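Local coordinates for protein esterase (Sinorhizobium meliloti 1021, PDB 4TX1) that hydrolyses acetyl esters as a carbohydrate acetylesterase of the SGNH hydrolase family, and probably acts on aryl esters too, at residues G62-L71 / L99-H109; P147-F157 / T196-D204. All coordinates share one frame; numbering follows the deposited sequence.

Contact 1: residues G62-L71 / L99-H109; sequences GRTTAYDDHL and LGSNDMKPIIH
Thr65 sets its OG1 between its own backbone N and carbonyl carbon (chi1 61°), so hydroxyl and amide N-H can serve one carboxylate, that of Asp103. The backbone N of Thr65 gives to Asp103 OD1 at 3.0 Å and Thr65 OG1 to Asp103 OD2 at a short 2.5 Å. Each oxygen uses its syn lone pair, and the two bonds together fix the rotation of the carboxylate. Tyr67 comes in beside it. His109 turns an edge to one face of the Tyr67 ring, with ND1 over its centre, in a T-shaped stack with the planes at 61°, while Ile108 CG2 packs on Tyr67 CB at 3.6 Å. The phenol OH goes on to Gly114 O in helix 112-127. Putting a leucine in place of Tyr67 would probably leave the His109 edge without an aromatic face and Gly114 O without its hydroxyl mate. Farther along, Asp69 OD2 and Lys105 NZ form a long salt bridge, bridged by waters 1 and 4; Arg76 is a second basic partner of the carboxylate. Ile108 CD1 lies against Asp69 CB at 3.7 Å. At the other end Asn102 ND2 donates to Arg63 O at 3.0 Å from above the carbonyl plane, and the Leu99 methyls rest along the aliphatic part of Arg63, whose guanidinium reaches Gly20 O. Water 2 accepts from Gly62 N at 2.9 Å and from Asn102 ND2 at 2.8 Å. Two N-H donors converging on one oxygen near the presumed triad are consistent with the oxyanion hole of SGNH hydrolases, to which a glycine N-H and an asparagine side chain contribute in relatives.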
ATOM      1  N   GLY A  62      -9.700  -1.811  18.180  1.00 11.45           N
ATOM      2  CA  GLY A  62      -8.383  -2.362  17.919  1.00 11.49           C
ATOM      3  C   GLY A  62      -7.331  -1.347  17.428  1.00 10.24           C
ATOM      4  O   GLY A  62      -6.247  -1.719  17.062  1.00 11.83           O
ATOM      5  N   ARG A  63      -7.681  -0.089  17.357  1.00  9.51           N
ATOM      6  CA  ARG A  63      -6.768   0.876  16.816  1.00  9.20           C
ATOM      7  C   ARG A  63      -5.504   0.963  17.676  1.00 10.82           C
ATOM      8  O   ARG A  63      -5.619   1.062  18.845  1.00 10.61           O
ATOM      9  CB  ARG A  63      -7.415   2.249  16.759  1.00 20.00           C
ATOM     10  CG  ARG A  63      -6.489   3.380  16.361  1.00 20.00           C
ATOM     11  CD  ARG A  63      -7.208   4.690  16.119  1.00 20.00           C
ATOM     12  NE  ARG A  63      -7.820   4.781  14.821  1.00 20.00           N
ATOM     13  CZ  ARG A  63      -8.927   5.456  14.550  1.00 20.00           C
ATOM     14  NH1 ARG A  63      -9.652   6.015  15.502  1.00 20.00           N
ATOM     15  NH2 ARG A  63      -9.350   5.500  13.332  1.00 20.00           N
ATOM     16  N   THR A  64      -4.338   0.940  17.035  1.00 10.09           N
ATOM     17  CA  THR A  64      -3.058   1.089  17.665  1.00 10.99           C
ATOM     18  C   THR A  64      -2.570   2.531  17.437  1.00 11.31           C
ATOM     19  O   THR A  64      -3.143   3.288  16.624  1.00 11.38           O
ATOM     20  CB  THR A  64      -2.024   0.170  17.049  1.00 10.75           C
ATOM     21  OG1 THR A  64      -1.671   0.699  15.727  1.00 11.85           O
ATOM     22  CG2 THR A  64      -2.552  -1.302  16.937  1.00 12.37           C
ATOM     23  N   THR A  65      -1.478   2.901  18.125  1.00 11.79           N
ATOM     24  CA  THR A  65      -0.969   4.209  17.944  1.00 11.36           C
ATOM     25  C   THR A  65      -0.429   4.379  16.525  1.00 12.84           C
ATOM     26  O   THR A  65      -0.825   5.295  15.799  1.00 12.27           O
ATOM     27  CB  THR A  65       0.125   4.526  19.023  1.00 11.54           C
ATOM     28  OG1 THR A  65       1.208   3.612  18.886  1.00 11.76           O
ATOM     29  CG2 THR A  65      -0.402   4.517  20.502  1.00 11.88           C
ATOM     30  N   ALA A  66       0.444   3.495  16.083  1.00 11.12           N
ATOM     31  CA  ALA A  66       1.153   3.705  14.807  1.00 12.11           C
ATOM     32  C   ALA A  66       1.614   2.395  14.192  1.00 12.01           C
ATOM     33  O   ALA A  66       2.678   2.319  13.516  1.00 12.66           O
ATOM     34  CB  ALA A  66       2.366   4.661  14.968  1.00 11.77           C
ATOM     35  N   TYR A  67       0.854   1.336  14.446  1.00 11.95           N
ATOM     36  CA  TYR A  67       1.252  -0.041  14.092  1.00 12.77           C
ATOM     37  C   TYR A  67       0.177  -0.756  13.313  1.00 12.19           C
ATOM     38  O   TYR A  67      -0.984  -0.684  13.580  1.00 11.28           O
ATOM     39  CB  TYR A  67       1.650  -0.801  15.343  1.00 13.64           C
ATOM     40  CG  TYR A  67       2.750  -0.107  16.135  1.00 12.25           C
ATOM     41  CD1 TYR A  67       4.121  -0.256  15.782  1.00 14.88           C
ATOM     42  CD2 TYR A  67       2.444   0.751  17.143  1.00 12.30           C
ATOM     43  CE1 TYR A  67       5.083   0.464  16.438  1.00 14.28           C
ATOM     44  CE2 TYR A  67       3.453   1.514  17.779  1.00 12.95           C
ATOM     45  CZ  TYR A  67       4.766   1.321  17.432  1.00 15.00           C
ATOM     46  OH  TYR A  67       5.719   2.006  18.144  1.00 15.92           O
ATOM     47  N   ASP A  68       0.585  -1.558  12.342  1.00 12.51           N
ATOM     48  CA  ASP A  68      -0.362  -2.277  11.538  1.00 12.91           C
ATOM     49  C   ASP A  68      -0.980  -3.471  12.284  1.00 12.59           C
ATOM     50  O   ASP A  68      -0.310  -4.193  13.052  1.00 15.24           O
ATOM     51  CB  ASP A  68       0.399  -2.884  10.367  1.00 15.17           C
ATOM     52  CG  ASP A  68       0.958  -1.833   9.431  1.00 21.76           C
ATOM     53  OD1 ASP A  68       0.292  -0.773   9.248  1.00 16.65           O
ATOM     54  OD2 ASP A  68       2.168  -2.076   8.982  1.00 26.65           O
ATOM     55  N   ASP A  69      -2.231  -3.695  12.014  1.00 12.44           N
ATOM     56  CA  ASP A  69      -3.009  -4.825  12.512  1.00 12.50           C
ATOM     57  C   ASP A  69      -4.041  -5.161  11.501  1.00 13.47           C
ATOM     58  O   ASP A  69      -4.945  -4.369  11.231  1.00 13.91           O
ATOM     59  CB  ASP A  69      -3.589  -4.508  13.900  1.00 12.51           C
ATOM     60  CG  ASP A  69      -4.428  -5.633  14.462  1.00 16.64           C
ATOM     61  OD1 ASP A  69      -4.792  -6.481  13.683  1.00 20.35           O
ATOM     62  OD2 ASP A  69      -4.806  -5.633  15.684  1.00 14.32           O
ATOM     63  N   HIS A  70      -3.898  -6.323  10.833  1.00 12.78           N
ATOM     64  CA  HIS A  70      -4.726  -6.728   9.694  1.00 13.45           C
ATOM     65  C   HIS A  70      -5.799  -7.741  10.084  1.00 13.11           C
ATOM     66  O   HIS A  70      -6.367  -8.443   9.270  1.00 15.01           O
ATOM     67  CB  HIS A  70      -3.843  -7.313   8.570  1.00 16.09           C
ATOM     68  CG  HIS A  70      -2.712  -6.441   8.164  1.00 15.69           C
ATOM     69  ND1 HIS A  70      -2.887  -5.197   7.579  1.00 20.96           N
ATOM     70  CD2 HIS A  70      -1.373  -6.600   8.318  1.00 15.91           C
ATOM     71  CE1 HIS A  70      -1.691  -4.668   7.328  1.00 19.84           C
ATOM     72  NE2 HIS A  70      -0.768  -5.527   7.728  1.00 17.25           N
ATOM     73  N   LEU A  71      -6.113  -7.802  11.369  1.00 11.81           N
ATOM     74  CA  LEU A  71      -7.057  -8.764  11.870  1.00 11.50           C
ATOM     75  C   LEU A  71      -8.547  -8.407  11.848  1.00 13.99           C
ATOM     76  O   LEU A  71      -9.434  -9.250  12.201  1.00 13.92           O
ATOM     77  CB  LEU A  71      -6.642  -9.186  13.307  1.00 13.18           C
ATOM     78  CG  LEU A  71      -5.288  -9.859  13.433  1.00 13.69           C
ATOM     79  CD1 LEU A  71      -4.884 -10.022  14.913  1.00 14.68           C
ATOM     80  CD2 LEU A  71      -5.250 -11.196  12.684  1.00 13.98           C
ATOM     81  N   LEU A  99      -5.165   6.485  23.224  1.00 12.94           N
ATOM     82  CA  LEU A  99      -4.685   5.282  22.572  1.00 12.35           C
ATOM     83  C   LEU A  99      -3.540   4.719  23.356  1.00 12.16           C
ATOM     84  O   LEU A  99      -2.889   5.434  24.124  1.00 13.92           O
ATOM     85  CB  LEU A  99      -4.258   5.587  21.111  1.00 10.83           C
ATOM     86  CG  LEU A  99      -5.325   5.931  20.112  1.00 10.48           C
ATOM     87  CD1 LEU A  99      -4.683   6.415  18.766  1.00 11.11           C
ATOM     88  CD2 LEU A  99      -6.225   4.730  19.888  1.00 12.57           C
ATOM     89  N   GLY A 100      -3.317   3.424  23.174  1.00 12.29           N
ATOM     90  CA  GLY A 100      -2.218   2.649  23.729  1.00 13.40           C
ATOM     91  C   GLY A 100      -2.589   1.281  24.236  1.00 12.81           C
ATOM     92  O   GLY A 100      -1.700   0.434  24.396  1.00 12.44           O
ATOM     93  N   SER A 101      -3.864   1.047  24.568  1.00 12.89           N
ATOM     94  CA  SER A 101      -4.280  -0.268  25.047  1.00 14.06           C
ATOM     95  C   SER A 101      -3.962  -1.380  24.056  1.00 13.70           C
ATOM     96  O   SER A 101      -3.444  -2.417  24.434  1.00 14.94           O
ATOM     97  CB  SER A 101      -5.776  -0.246  25.391  1.00 15.11           C
ATOM     98  OG  SER A 101      -6.064   0.643  26.495  1.00 15.65           O
ATOM     99  N   ASN A 102      -4.141  -1.109  22.738  1.00 12.83           N
ATOM    100  CA  ASN A 102      -3.871  -2.158  21.770  1.00 11.67           C
ATOM    101  C   ASN A 102      -2.401  -2.377  21.512  1.00 11.31           C
ATOM    102  O   ASN A 102      -1.983  -3.446  21.120  1.00 13.52           O
ATOM    103  CB  ASN A 102      -4.660  -1.905  20.483  1.00 12.37           C
ATOM    104  CG  ASN A 102      -6.148  -2.047  20.687  1.00 12.98           C
ATOM    105  OD1 ASN A 102      -6.585  -3.133  21.056  1.00 15.76           O
ATOM    106  ND2 ASN A 102      -6.916  -1.005  20.510  1.00 11.32           N
ATOM    107  N   ASP A 103      -1.642  -1.338  21.790  1.00 11.52           N
ATOM    108  CA  ASP A 103      -0.185  -1.422  21.723  1.00 12.59           C
ATOM    109  C   ASP A 103       0.372  -2.397  22.791  1.00 14.63           C
ATOM    110  O   ASP A 103       1.500  -2.905  22.663  1.00 14.11           O
ATOM    111  CB  ASP A 103       0.517  -0.089  21.912  1.00 12.63           C
ATOM    112  CG  ASP A 103       0.340   0.873  20.755  1.00 14.38           C
ATOM    113  OD1 ASP A 103      -0.868   1.146  20.431  1.00 13.71           O
ATOM    114  OD2 ASP A 103       1.332   1.518  20.258  1.00 14.53           O
ATOM    115  N   MET A 104      -0.454  -2.709  23.820  1.00 12.68           N
ATOM    116  CA  MET A 104      -0.011  -3.680  24.841  1.00 14.50           C
ATOM    117  C   MET A 104      -0.069  -5.136  24.422  1.00 15.49           C
ATOM    118  O   MET A 104       0.462  -6.013  25.105  1.00 16.55           O
ATOM    119  CB  MET A 104      -0.890  -3.447  26.113  1.00 15.13           C
ATOM    120  CG  MET A 104      -0.912  -2.043  26.644  1.00 14.60           C
ATOM    121  SD  MET A 104       0.750  -1.498  27.230  1.00 17.74           S
ATOM    122  CE  MET A 104       1.451  -0.621  25.847  1.00 15.95           C
ATOM    123  N   LYS A 105      -0.671  -5.411  23.254  1.00 12.58           N
ATOM    124  CA  LYS A 105      -0.665  -6.716  22.661  1.00 13.77           C
ATOM    125  C   LYS A 105       0.677  -7.103  22.159  1.00 14.13           C
ATOM    126  O   LYS A 105       1.275  -6.379  21.359  1.00 13.63           O
ATOM    127  CB  LYS A 105      -1.613  -6.727  21.425  1.00 12.99           C
ATOM    128  CG  LYS A 105      -3.067  -6.435  21.753  1.00 13.35           C
ATOM    129  CD  LYS A 105      -3.830  -6.323  20.431  1.00 13.74           C
ATOM    130  CE  LYS A 105      -5.308  -6.097  20.644  1.00 13.51           C
ATOM    131  NZ  LYS A 105      -6.126  -5.912  19.360  1.00 12.71           N
ATOM    132  N   PRO A 106       1.188  -8.273  22.569  1.00 15.90           N
ATOM    133  CA  PRO A 106       2.466  -8.754  22.012  1.00 16.60           C
ATOM    134  C   PRO A 106       2.579  -8.782  20.515  1.00 16.37           C
ATOM    135  O   PRO A 106       3.644  -8.472  19.970  1.00 17.77           O
ATOM    136  CB  PRO A 106       2.551 -10.184  22.586  1.00 18.43           C
ATOM    137  CG  PRO A 106       1.887 -10.063  23.953  1.00 19.00           C
ATOM    138  CD  PRO A 106       0.769  -9.071  23.758  1.00 17.02           C
ATOM    139  N   ILE A 107       1.527  -9.131  19.833  1.00 14.81           N
ATOM    140  CA  ILE A 107       1.542  -9.165  18.383  1.00 15.54           C
ATOM    141  C   ILE A 107       1.797  -7.750  17.851  1.00 17.45           C
ATOM    142  O   ILE A 107       2.327  -7.673  16.732  1.00 20.15           O
ATOM    143  CB  ILE A 107       0.324  -9.778  17.695  1.00 17.71           C
ATOM    144  CG1 ILE A 107      -0.971  -9.047  18.025  1.00 20.13           C
ATOM    145  CG2 ILE A 107       0.211 -11.312  18.100  1.00 18.65           C
ATOM    146  CD1 ILE A 107      -2.196  -9.354  17.081  1.00 20.88           C
ATOM    147  N   ILE A 108       1.450  -6.685  18.597  1.00 15.58           N
ATOM    148  CA  ILE A 108       1.660  -5.315  18.105  1.00 12.37           C
ATOM    149  C   ILE A 108       3.046  -4.847  18.468  1.00 14.06           C
ATOM    150  O   ILE A 108       3.839  -4.433  17.601  1.00 14.23           O
ATOM    151  CB  ILE A 108       0.523  -4.368  18.541  1.00 12.07           C
ATOM    152  CG1 ILE A 108      -0.853  -4.904  18.120  1.00 12.49           C
ATOM    153  CG2 ILE A 108       0.849  -2.932  18.092  1.00 12.54           C
ATOM    154  CD1 ILE A 108      -1.056  -5.049  16.590  1.00 12.77           C
ATOM    155  N   HIS A 109       3.363  -4.930  19.758  1.00 13.28           N
ATOM    156  CA  HIS A 109       4.732  -4.930  20.253  1.00 15.40           C
ATOM    157  C   HIS A 109       4.747  -5.107  21.760  1.00 14.56           C
ATOM    158  O   HIS A 109       5.771  -5.609  22.296  1.00 16.21           O
ATOM    159  CB  HIS A 109       5.494  -3.633  19.869  1.00 13.83           C
ATOM    160  CG  HIS A 109       4.824  -2.360  20.316  1.00 13.72           C
ATOM    161  ND1 HIS A 109       4.040  -1.550  19.504  1.00 15.48           N
ATOM    162  CD2 HIS A 109       4.798  -1.798  21.528  1.00 11.81           C
ATOM    163  CE1 HIS A 109       3.556  -0.543  20.216  1.00 10.26           C
ATOM    164  NE2 HIS A 109       4.011  -0.671  21.447  1.00 17.65           N
TER
HETATM  165  O   HOH W   1      -4.889  -3.938  17.763  1.00 13.47           O
HETATM  166  O   HOH W   2      -9.594  -1.393  21.093  1.00 19.45           O
HETATM  167  O   HOH W   3      -4.936   1.651  21.543  1.00 12.37           O
HETATM  168  O   HOH W   4      -5.537  -7.621  17.355  1.00 16.06           O

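Contact 2: residues P147-F157 / T196-D204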
ATOM      1  N   PRO A 147      -7.169   4.118  30.907  1.00 15.72           N
ATOM      2  CA  PRO A 147      -7.129   3.328  32.147  1.00 16.23           C
ATOM      3  C   PRO A 147      -6.392   2.048  31.960  1.00 17.15           C
ATOM      4  O   PRO A 147      -6.544   1.341  30.935  1.00 17.03           O
ATOM      5  CB  PRO A 147      -8.607   3.129  32.469  1.00 14.80           C
ATOM      6  CG  PRO A 147      -9.304   4.216  31.821  1.00 16.17           C
ATOM      7  CD  PRO A 147      -8.540   4.490  30.557  1.00 15.92           C
ATOM      8  N   PRO A 148      -5.460   1.736  32.858  1.00 16.69           N
ATOM      9  CA  PRO A 148      -4.637   0.596  32.636  1.00 17.37           C
ATOM     10  C   PRO A 148      -5.305  -0.785  32.724  1.00 16.93           C
ATOM     11  O   PRO A 148      -6.363  -0.929  33.326  1.00 16.58           O
ATOM     12  CB  PRO A 148      -3.550   0.688  33.678  1.00 22.09           C
ATOM     13  CG  PRO A 148      -4.031   1.685  34.630  1.00 21.74           C
ATOM     14  CD  PRO A 148      -5.052   2.537  34.024  1.00 19.86           C
ATOM     15  N   LEU A 149      -4.687  -1.763  32.087  1.00 16.66           N
ATOM     16  CA  LEU A 149      -5.204  -3.099  31.994  1.00 18.61           C
ATOM     17  C   LEU A 149      -5.238  -3.715  33.392  1.00 20.24           C
ATOM     18  O   LEU A 149      -4.408  -3.325  34.267  1.00 19.37           O
ATOM     19  CB  LEU A 149      -4.458  -4.080  31.088  1.00 17.83           C
ATOM     20  CG  LEU A 149      -4.142  -3.751  29.605  1.00 26.09           C
ATOM     21  CD1 LEU A 149      -4.252  -4.964  28.749  1.00 25.29           C
ATOM     22  CD2 LEU A 149      -4.767  -2.504  29.117  1.00 22.70           C
ATOM     23  N   CYS A 150      -6.206  -4.587  33.592  1.00 20.17           N
ATOM     24  CA  CYS A 150      -6.244  -5.403  34.840  1.00 20.34           C
ATOM     25  C   CYS A 150      -6.195  -6.882  34.533  1.00 20.34           C
ATOM     26  O   CYS A 150      -6.365  -7.317  33.396  1.00 19.42           O
ATOM     27  CB  CYS A 150      -7.460  -5.023  35.700  1.00 18.67           C
ATOM     28  SG  CYS A 150      -9.034  -5.477  34.981  1.00 19.18           S
ATOM     29  N   GLU A 151      -5.953  -7.732  35.564  1.00 21.27           N
ATOM     30  CA  GLU A 151      -5.920  -9.165  35.382  1.00 20.82           C
ATOM     31  C   GLU A 151      -7.325  -9.688  35.081  1.00 20.42           C
ATOM     32  O   GLU A 151      -8.327  -9.122  35.510  1.00 19.24           O
ATOM     33  CB  GLU A 151      -5.345  -9.918  36.594  1.00 26.50           C
ATOM     34  CG  GLU A 151      -4.009  -9.439  37.084  1.00 32.20           C
ATOM     35  CD  GLU A 151      -2.831  -9.873  36.232  1.00 39.25           C
ATOM     36  OE1 GLU A 151      -3.024 -10.703  35.301  1.00 43.04           O
ATOM     37  OE2 GLU A 151      -1.676  -9.380  36.522  1.00 41.74           O
ATOM     38  N   THR A 152      -7.383 -10.714  34.261  1.00 19.43           N
ATOM     39  CA  THR A 152      -8.638 -11.304  33.868  1.00 19.77           C
ATOM     40  C   THR A 152      -8.561 -12.783  33.788  1.00 20.66           C
ATOM     41  O   THR A 152      -7.518 -13.360  33.443  1.00 23.21           O
ATOM     42  CB  THR A 152      -9.077 -10.697  32.505  1.00 21.50           C
ATOM     43  OG1 THR A 152     -10.382 -11.146  32.148  1.00 20.34           O
ATOM     44  CG2 THR A 152      -8.051 -11.073  31.379  1.00 22.22           C
ATOM     45  N   ALA A 153      -9.708 -13.429  34.101  1.00 21.97           N
ATOM     46  CA  ALA A 153      -9.850 -14.875  33.949  1.00 22.15           C
ATOM     47  C   ALA A 153     -10.102 -15.282  32.505  1.00 25.32           C
ATOM     48  O   ALA A 153     -10.021 -16.469  32.156  1.00 25.73           O
ATOM     49  CB  ALA A 153     -11.022 -15.368  34.852  1.00 25.57           C
ATOM     50  N   ASN A 154     -10.382 -14.295  31.643  1.00 22.30           N
ATOM     51  CA  ASN A 154     -10.751 -14.573  30.230  1.00 24.34           C
ATOM     52  C   ASN A 154      -9.490 -14.973  29.581  1.00 25.18           C
ATOM     53  O   ASN A 154      -8.601 -14.127  29.401  1.00 19.87           O
ATOM     54  CB  ASN A 154     -11.318 -13.331  29.619  1.00 23.36           C
ATOM     55  CG  ASN A 154     -11.842 -13.529  28.213  1.00 26.13           C
ATOM     56  OD1 ASN A 154     -12.942 -13.080  27.864  1.00 37.95           O
ATOM     57  ND2 ASN A 154     -11.102 -14.179  27.429  1.00 21.35           N
ATOM     58  N   SER A 155      -9.382 -16.257  29.258  1.00 21.49           N
ATOM     59  CA  SER A 155      -8.105 -16.754  28.804  1.00 22.58           C
ATOM     60  C   SER A 155      -7.709 -16.204  27.421  1.00 19.45           C
ATOM     61  O   SER A 155      -6.511 -15.966  27.191  1.00 22.23           O
ATOM     62  CB  SER A 155      -8.048 -18.288  28.817  1.00 30.05           C
ATOM     63  OG  SER A 155      -8.967 -18.815  27.947  1.00 33.72           O
ATOM     64  N   ALA A 156      -8.679 -15.941  26.572  1.00 20.68           N
ATOM     65  CA  ALA A 156      -8.370 -15.388  25.259  1.00 19.75           C
ATOM     66  C   ALA A 156      -7.822 -13.969  25.402  1.00 18.96           C
ATOM     67  O   ALA A 156      -6.804 -13.631  24.769  1.00 17.85           O
ATOM     68  CB  ALA A 156      -9.582 -15.423  24.338  1.00 21.31           C
ATOM     69  N   PHE A 157      -8.423 -13.153  26.248  1.00 19.18           N
ATOM     70  CA  PHE A 157      -7.922 -11.783  26.450  1.00 18.73           C
ATOM     71  C   PHE A 157      -6.575 -11.770  27.199  1.00 18.49           C
ATOM     72  O   PHE A 157      -5.694 -10.941  26.963  1.00 16.84           O
ATOM     73  CB  PHE A 157      -8.936 -10.898  27.126  1.00 21.49           C
ATOM     74  CG  PHE A 157      -9.935 -10.248  26.210  1.00 19.26           C
ATOM     75  CD1 PHE A 157     -11.021 -10.966  25.752  1.00 21.52           C
ATOM     76  CD2 PHE A 157      -9.781  -8.921  25.790  1.00 19.49           C
ATOM     77  CE1 PHE A 157     -11.969 -10.414  24.904  1.00 20.47           C
ATOM     78  CE2 PHE A 157     -10.717  -8.330  24.941  1.00 20.45           C
ATOM     79  CZ  PHE A 157     -11.800  -9.078  24.496  1.00 21.39           C
ATOM     80  N   THR A 196     -12.528  -3.226  33.333  1.00 17.02           N
ATOM     81  CA  THR A 196     -13.294  -4.322  33.858  1.00 18.96           C
ATOM     82  C   THR A 196     -12.549  -5.647  33.824  1.00 18.38           C
ATOM     83  O   THR A 196     -11.963  -6.053  32.827  1.00 17.07           O
ATOM     84  CB  THR A 196     -14.675  -4.460  33.219  1.00 20.90           C
ATOM     85  OG1 THR A 196     -15.248  -5.718  33.658  1.00 18.99           O
ATOM     86  CG2 THR A 196     -14.562  -4.509  31.700  1.00 19.33           C
ATOM     87  N   PRO A 197     -12.548  -6.412  34.923  1.00 18.37           N
ATOM     88  CA  PRO A 197     -11.955  -7.726  34.870  1.00 17.99           C
ATOM     89  C   PRO A 197     -12.663  -8.815  34.036  1.00 16.16           C
ATOM     90  O   PRO A 197     -12.111  -9.877  33.890  1.00 18.84           O
ATOM     91  CB  PRO A 197     -11.856  -8.179  36.372  1.00 19.42           C
ATOM     92  CG  PRO A 197     -12.884  -7.365  36.977  1.00 20.29           C
ATOM     93  CD  PRO A 197     -13.039  -6.034  36.282  1.00 19.83           C
ATOM     94  N   ILE A 198     -13.826  -8.528  33.512  1.00 17.45           N
ATOM     95  CA  ILE A 198     -14.544  -9.401  32.545  1.00 17.08           C
ATOM     96  C   ILE A 198     -13.559  -9.743  31.370  1.00 15.89           C
ATOM     97  O   ILE A 198     -13.496 -10.860  30.877  1.00 16.89           O
ATOM     98  CB  ILE A 198     -15.797  -8.713  32.038  1.00 20.57           C
ATOM     99  CG1 ILE A 198     -16.818  -8.596  33.183  1.00 23.07           C
ATOM    100  CG2 ILE A 198     -16.434  -9.495  30.914  1.00 24.02           C
ATOM    101  CD1 ILE A 198     -18.065  -7.743  32.884  1.00 24.68           C
ATOM    102  N   ASP A 199     -12.741  -8.744  31.005  1.00 17.54           N
ATOM    103  CA  ASP A 199     -11.739  -8.968  29.941  1.00 16.50           C
ATOM    104  C   ASP A 199     -10.419  -8.244  30.073  1.00 17.51           C
ATOM    105  O   ASP A 199      -9.523  -8.439  29.226  1.00 15.32           O
ATOM    106  CB  ASP A 199     -12.348  -8.727  28.545  1.00 16.34           C
ATOM    107  CG  ASP A 199     -12.685  -7.280  28.239  1.00 16.01           C
ATOM    108  OD1 ASP A 199     -12.116  -6.331  28.838  1.00 15.76           O
ATOM    109  OD2 ASP A 199     -13.575  -7.065  27.314  1.00 18.77           O
ATOM    110  N   GLY A 200     -10.279  -7.429  31.101  1.00 17.12           N
ATOM    111  CA  GLY A 200      -9.021  -6.803  31.458  1.00 16.94           C
ATOM    112  C   GLY A 200      -8.706  -5.471  30.791  1.00 14.11           C
ATOM    113  O   GLY A 200      -7.765  -4.760  31.206  1.00 17.16           O
ATOM    114  N   VAL A 201      -9.449  -5.124  29.738  1.00 14.97           N
ATOM    115  CA  VAL A 201      -9.073  -3.987  28.889  1.00 16.31           C
ATOM    116  C   VAL A 201     -10.166  -2.955  28.660  1.00 14.84           C
ATOM    117  O   VAL A 201      -9.864  -1.788  28.521  1.00 15.79           O
ATOM    118  CB  VAL A 201      -8.492  -4.554  27.542  1.00 16.77           C
ATOM    119  CG1 VAL A 201      -9.561  -5.220  26.706  1.00 18.64           C
ATOM    120  CG2 VAL A 201      -7.806  -3.421  26.697  1.00 20.14           C
ATOM    121  N   HIS A 202     -11.436  -3.375  28.626  1.00 14.38           N
ATOM    122  CA  HIS A 202     -12.529  -2.488  28.362  1.00 14.48           C
ATOM    123  C   HIS A 202     -13.024  -1.727  29.595  1.00 15.06           C
ATOM    124  O   HIS A 202     -12.625  -2.055  30.726  1.00 14.82           O
ATOM    125  CB  HIS A 202     -13.642  -3.282  27.714  1.00 16.13           C
ATOM    126  CG  HIS A 202     -13.284  -3.680  26.296  1.00 15.91           C
ATOM    127  ND1 HIS A 202     -13.153  -4.993  25.890  1.00 17.35           N
ATOM    128  CD2 HIS A 202     -12.919  -2.902  25.253  1.00 19.01           C
ATOM    129  CE1 HIS A 202     -12.766  -4.995  24.603  1.00 20.49           C
ATOM    130  NE2 HIS A 202     -12.632  -3.738  24.188  1.00 16.78           N
ATOM    131  N   LEU A 203     -13.855  -0.756  29.342  1.00 14.29           N
ATOM    132  CA  LEU A 203     -14.550   0.035  30.420  1.00 15.35           C
ATOM    133  C   LEU A 203     -16.034  -0.274  30.400  1.00 16.88           C
ATOM    134  O   LEU A 203     -16.723  -0.220  29.363  1.00 16.30           O
ATOM    135  CB  LEU A 203     -14.331   1.519  30.197  1.00 16.63           C
ATOM    136  CG  LEU A 203     -12.893   2.054  30.079  1.00 16.82           C
ATOM    137  CD1 LEU A 203     -12.871   3.542  29.756  1.00 17.70           C
ATOM    138  CD2 LEU A 203     -12.052   1.715  31.320  1.00 18.78           C
ATOM    139  N   ASP A 204     -16.637  -0.493  31.579  1.00 16.67           N
ATOM    140  CA  ASP A 204     -18.066  -0.571  31.602  1.00 15.10           C
ATOM    141  C   ASP A 204     -18.667   0.806  31.431  1.00 14.99           C
ATOM    142  O   ASP A 204     -17.943   1.777  31.224  1.00 16.46           O
ATOM    143  CB  ASP A 204     -18.490  -1.338  32.902  1.00 16.42           C
ATOM    144  CG  ASP A 204     -18.246  -0.557  34.163  1.00 19.14           C
ATOM    145  OD1 ASP A 204     -18.051   0.669  34.139  1.00 17.79           O
ATOM    146  OD2 ASP A 204     -18.399  -1.230  35.204  1.00 21.60           O
TER
HETATM  147  O   HOH W   5      -7.294  -0.262  28.716  1.00 18.17           O
HETATM  148  O   HOH W   6     -11.822 -11.954  35.470  1.00 27.09           O
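The Asp-x-x-His loop of SGNH hydrolases, here Asp199 to His202, rests against residues 147-157, and its two polar residues probably belong to a Ser-His-Asp catalytic triad with Ser22. Asp199 OD2 accepts a hydrogen bond from His202 ND1 at 2.5 Å, nearly straight (179°) and in the imidazole plane, though the donor sits out of the carboxylate plane. Its other oxygen, OD1, accepts from Val201 N at 3.1 Å and from His202 N at 3.0 Å, the latter on its syn lone pair. Three bonds thus hold the carboxylate still. On the far side of the ring, His202 NE2 makes a weak hydrogen bond to Ser22 OG, and Tyr27 stacks on the imidazole. Phe157, on the first turn of helix 155-160, backs the acid: Asp199 CB stands over the centre of the ring in a CH-pi contact, 3.6 Å from its centroid, with the carboxylate roughly stacked on the ring (planes 22° apart). Val201 CG1 reaches Phe157 CE2 at 3.8 Å. The turn is anchored through its main chain, for Cys150 N donates to Gly200 O at 2.9 Å. A CB at Gly200 would probably collide with Cys150 O, and the positive phi of Gly200 also fits a residue without one. At the far end Pro147 CG packs on Leu203 CD2; water 5 donates to both Pro147 O and Val201 O. Thr152 has its OG1 anti to the backbone N (chi1 -174°), which carries the hydroxyl over to the loop: OG1 donates a hydrogen bond to Pro197 O at 2.8 Å, from above the carbonyl plane, and accepts one from Asn154 N in an ST turn.

In the fold
Both contacts join loops that follow strands of the one parallel sheet: contact 1 those after 53-59 and 94-98, contact 2 those after 140-145 and 185-188, with 147-157 running on into helix 155-160. Contact 1 is the more buried, and its acids, Asp103 and Asp69, are met from across the contact. Contact 2 lies farther from the chain centre, with Pro197 and Ile198 exposed at the surface; its acid, Asp199, is hydrogen-bonded within its own loop, and one backbone and one hydroxyl bond cross between the segments. Their centres are about 16 Å apart, yet they touch where Ser101 CB meets Val201 CG2 at 4.0 Å. The presumed oxyanion donors and the presumed acid and base thus come from separate but adjoining contacts.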